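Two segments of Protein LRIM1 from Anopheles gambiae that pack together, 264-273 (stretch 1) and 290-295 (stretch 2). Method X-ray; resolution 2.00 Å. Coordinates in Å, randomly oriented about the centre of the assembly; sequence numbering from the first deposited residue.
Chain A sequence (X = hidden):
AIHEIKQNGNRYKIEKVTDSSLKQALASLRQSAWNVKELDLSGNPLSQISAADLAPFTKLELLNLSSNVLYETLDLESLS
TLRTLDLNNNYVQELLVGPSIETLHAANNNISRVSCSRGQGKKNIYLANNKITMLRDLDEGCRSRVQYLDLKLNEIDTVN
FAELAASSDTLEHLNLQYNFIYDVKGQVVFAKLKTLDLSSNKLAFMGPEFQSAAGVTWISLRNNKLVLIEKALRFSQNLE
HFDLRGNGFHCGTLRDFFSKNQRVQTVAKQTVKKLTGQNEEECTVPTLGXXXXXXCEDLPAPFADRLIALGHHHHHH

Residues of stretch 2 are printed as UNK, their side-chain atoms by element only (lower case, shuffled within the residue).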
# COMPACT_ATOMS: atom_id res chain seq x y z
N VAL A 264 -25.33 -6.00 1.75
CA VAL A 264 -24.08 -6.14 1.02
C VAL A 264 -24.38 -6.65 -0.39
O VAL A 264 -23.76 -6.23 -1.36
CB VAL A 264 -23.08 -7.07 1.75
CG1 VAL A 264 -21.79 -7.23 0.93
CG2 VAL A 264 -22.76 -6.51 3.14
N GLN A 265 -25.37 -7.54 -0.52
CA GLN A 265 -25.73 -8.06 -1.83
C GLN A 265 -26.16 -6.92 -2.74
O GLN A 265 -25.87 -6.91 -3.94
CB GLN A 265 -26.85 -9.10 -1.73
CG GLN A 265 -27.21 -9.72 -3.07
CD GLN A 265 -28.28 -10.78 -2.97
OE1 GLN A 265 -28.42 -11.44 -1.94
NE2 GLN A 265 -29.03 -10.97 -4.05
N THR A 266 -26.86 -5.95 -2.15
CA THR A 266 -27.35 -4.79 -2.87
C THR A 266 -26.20 -3.87 -3.26
O THR A 266 -26.17 -3.32 -4.36
CB THR A 266 -28.35 -4.01 -2.00
OG1 THR A 266 -29.48 -4.86 -1.72
CG2 THR A 266 -28.81 -2.73 -2.70
N VAL A 267 -25.25 -3.71 -2.35
CA VAL A 267 -24.08 -2.89 -2.61
C VAL A 267 -23.24 -3.51 -3.73
O VAL A 267 -22.70 -2.81 -4.57
CB VAL A 267 -23.21 -2.70 -1.35
CG1 VAL A 267 -21.90 -2.00 -1.69
CG2 VAL A 267 -23.98 -1.91 -0.29
N ALA A 268 -23.16 -4.84 -3.74
CA ALA A 268 -22.42 -5.56 -4.77
C ALA A 268 -23.02 -5.30 -6.14
O ALA A 268 -22.31 -5.04 -7.11
CB ALA A 268 -22.45 -7.05 -4.48
N LYS A 269 -24.34 -5.39 -6.24
CA LYS A 269 -25.00 -5.14 -7.52
C LYS A 269 -24.76 -3.70 -7.97
O LYS A 269 -24.42 -3.46 -9.13
CB LYS A 269 -26.50 -5.42 -7.42
CG LYS A 269 -27.27 -5.07 -8.68
CD LYS A 269 -28.76 -4.96 -8.41
CE LYS A 269 -29.08 -3.81 -7.45
NZ LYS A 269 -30.53 -3.74 -7.10
N GLN A 270 -24.96 -2.74 -7.08
CA GLN A 270 -24.77 -1.33 -7.43
C GLN A 270 -23.33 -1.07 -7.86
O GLN A 270 -23.08 -0.28 -8.77
CB GLN A 270 -25.11 -0.43 -6.24
CG GLN A 270 -26.59 -0.32 -5.97
CD GLN A 270 -26.89 0.43 -4.69
OE1 GLN A 270 -26.11 0.40 -3.74
NE2 GLN A 270 -28.03 1.11 -4.66
N THR A 271 -22.39 -1.72 -7.19
CA THR A 271 -20.98 -1.56 -7.51
C THR A 271 -20.69 -2.04 -8.93
O THR A 271 -20.02 -1.34 -9.69
CB THR A 271 -20.09 -2.33 -6.51
OG1 THR A 271 -20.23 -1.74 -5.21
CG2 THR A 271 -18.61 -2.24 -6.92
N VAL A 272 -21.21 -3.21 -9.29
CA VAL A 272 -21.02 -3.72 -10.65
C VAL A 272 -21.70 -2.79 -11.67
O VAL A 272 -21.11 -2.46 -12.69
CB VAL A 272 -21.56 -5.16 -10.81
CG1 VAL A 272 -21.42 -5.61 -12.25
CG2 VAL A 272 -20.82 -6.12 -9.87
N LYS A 273 -22.92 -2.35 -11.37
CA LYS A 273 -23.62 -1.45 -12.28
C LYS A 273 -22.80 -0.19 -12.54
O LYS A 273 -22.59 0.21 -13.68
CB LYS A 273 -24.99 -1.05 -11.73
CG LYS A 273 -25.85 -0.35 -12.77
CD LYS A 273 -27.13 0.21 -12.17
CE LYS A 273 -27.95 0.94 -13.23
NZ LYS A 273 -29.11 1.68 -12.65
N UNK A 290 -25.44 -17.21 -11.82
CA UNK A 290 -25.08 -16.13 -10.92
C UNK A 290 -25.75 -16.37 -9.59
O UNK A 290 -26.76 -17.05 -9.52
n UNK A 290 -23.59 -13.45 -14.28
c UNK A 290 -25.54 -14.78 -11.47
c UNK A 290 -24.38 -14.33 -14.87
n UNK A 290 -25.16 -14.88 -13.95
c UNK A 290 -24.85 -14.35 -12.72
c UNK A 290 -23.86 -13.45 -12.93
N UNK A 291 -25.17 -15.82 -8.54
CA UNK A 291 -25.92 -15.59 -7.32
C UNK A 291 -25.76 -14.12 -7.02
O UNK A 291 -24.68 -13.66 -6.64
c UNK A 291 -27.55 -15.24 -3.23
c UNK A 291 -28.28 -17.45 -3.78
c UNK A 291 -26.49 -16.44 -5.03
c UNK A 291 -27.34 -17.51 -4.79
c UNK A 291 -26.62 -15.30 -4.25
c UNK A 291 -28.38 -16.31 -3.00
o UNK A 291 -29.29 -16.22 -1.98
c UNK A 291 -25.47 -16.47 -6.16
N UNK A 292 -26.85 -13.38 -7.22
CA UNK A 292 -26.76 -11.94 -7.23
C UNK A 292 -25.88 -11.55 -8.40
O UNK A 292 -25.91 -12.17 -9.46
N UNK A 293 -25.04 -10.55 -8.18
CA UNK A 293 -24.26 -9.99 -9.27
C UNK A 293 -23.10 -10.88 -9.71
O UNK A 293 -22.54 -10.67 -10.78
c UNK A 293 -23.76 -8.61 -8.88
N UNK A 294 -22.72 -11.87 -8.92
CA UNK A 294 -21.51 -12.62 -9.24
C UNK A 294 -21.74 -13.99 -9.87
O UNK A 294 -22.67 -14.70 -9.52
c UNK A 294 -20.65 -12.76 -7.99
c UNK A 294 -20.26 -11.43 -7.39
c UNK A 294 -20.17 -9.95 -5.50
c UNK A 294 -19.62 -10.45 -8.15
c UNK A 294 -19.26 -9.23 -7.59
o UNK A 294 -19.20 -7.81 -5.64
c UNK A 294 -19.55 -8.99 -6.26
c UNK A 294 -20.53 -11.15 -6.06
N UNK A 295 -20.88 -14.35 -10.82
CA UNK A 295 -20.90 -15.67 -11.42
C UNK A 295 -20.62 -16.68 -10.33
O UNK A 295 -19.96 -16.38 -9.35
s UNK A 295 -20.02 -14.58 -13.85
c UNK A 295 -19.82 -15.78 -12.50
O HOH W 1 -25.51 -8.72 -5.90
O HOH W 2 -19.61 -5.84 -7.12

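Position 290 carries six side-chain atoms, four carbons and two nitrogens: one carbon leads into a five-membered ring of three carbons and both nitrogens. An imidazole is the only standard side chain of this composition, so the residue is H290. It lies in a strand (phi/psi -133/155) and its side chain is out of reach of stretch 1, so the identification rests on the atoms alone.

Position 291 has seven carbons and one oxygen, a single carbon followed by a six-carbon ring with the oxygen attached directly to it. That is a phenol, and the residue is Y291. Its CA-to-CB bond points sideways, but with chi1 in the t well the end of the side chain comes nearer the helix. OE1 of Q265 lies 4.1 Å from CE2 of Y291, at the ring edge and near its plane, which is a contact without a hydrogen bond.

Position 292 has no side-chain atoms, which makes it G292. The backbone agrees, because a phi of 63° by itself favours glycine. NE2 of Q265 sits 4.0 Å from CA of G292, and a CB built in ideal geometry would lie only 3.4 Å from that NE2, so the amide occupies space that a side chain here would approach closely.

Position 293 has one side-chain carbon, hence A293. Its CB points toward the helix and meets backbone as well as side chain: it is 3.9 Å from CA of K269, 4.2 Å from O of A268 and 4.0 Å from CG2 of V272. The turn comes close here, with CA of A293 and CA of K269 5.2 Å apart.

Position 294 again shows seven carbons and one oxygen, with the oxygen on a six-carbon ring, so it is Y294. With chi1 at -59° (m), its ring end approaches the helix although CA-to-CB points sideways. CE2 of Y294 is 3.8 Å from CB of A268, and CE1 of Y294 is 4.2 Å from CG2 of V272. Both methyl groups approach the ring obliquely.

Position 295 has one carbon and one sulfur, the composition of cysteine, C295. Its side chain is out of reach of stretch 1 and is covalently bonded to a group elsewhere in the structure.

The contact is a type II' turn, Y291 to Y294, set against a helix. N of Y291 bonds to O of Y294 at 2.9 Å, while the return bond from N of Y294 to O of Y291 is weak at 3.5 Å. No direct hydrogen bond crosses between the stretches; two waters supply the polar links. Water 1 donates to O of Q265 (2.7 Å from its oxygen) and accepts from N of A293 (3.0 Å). Water 2 donates to O of A268 (2.8 Å) and accepts from OH of Y294 (2.5 Å). Alongside these bridges, A268 and V272, one helical turn apart, pack against stretch 2, and the two surfaces together bury 285 Å².

Stretch 2 (290-295) HYGAYC
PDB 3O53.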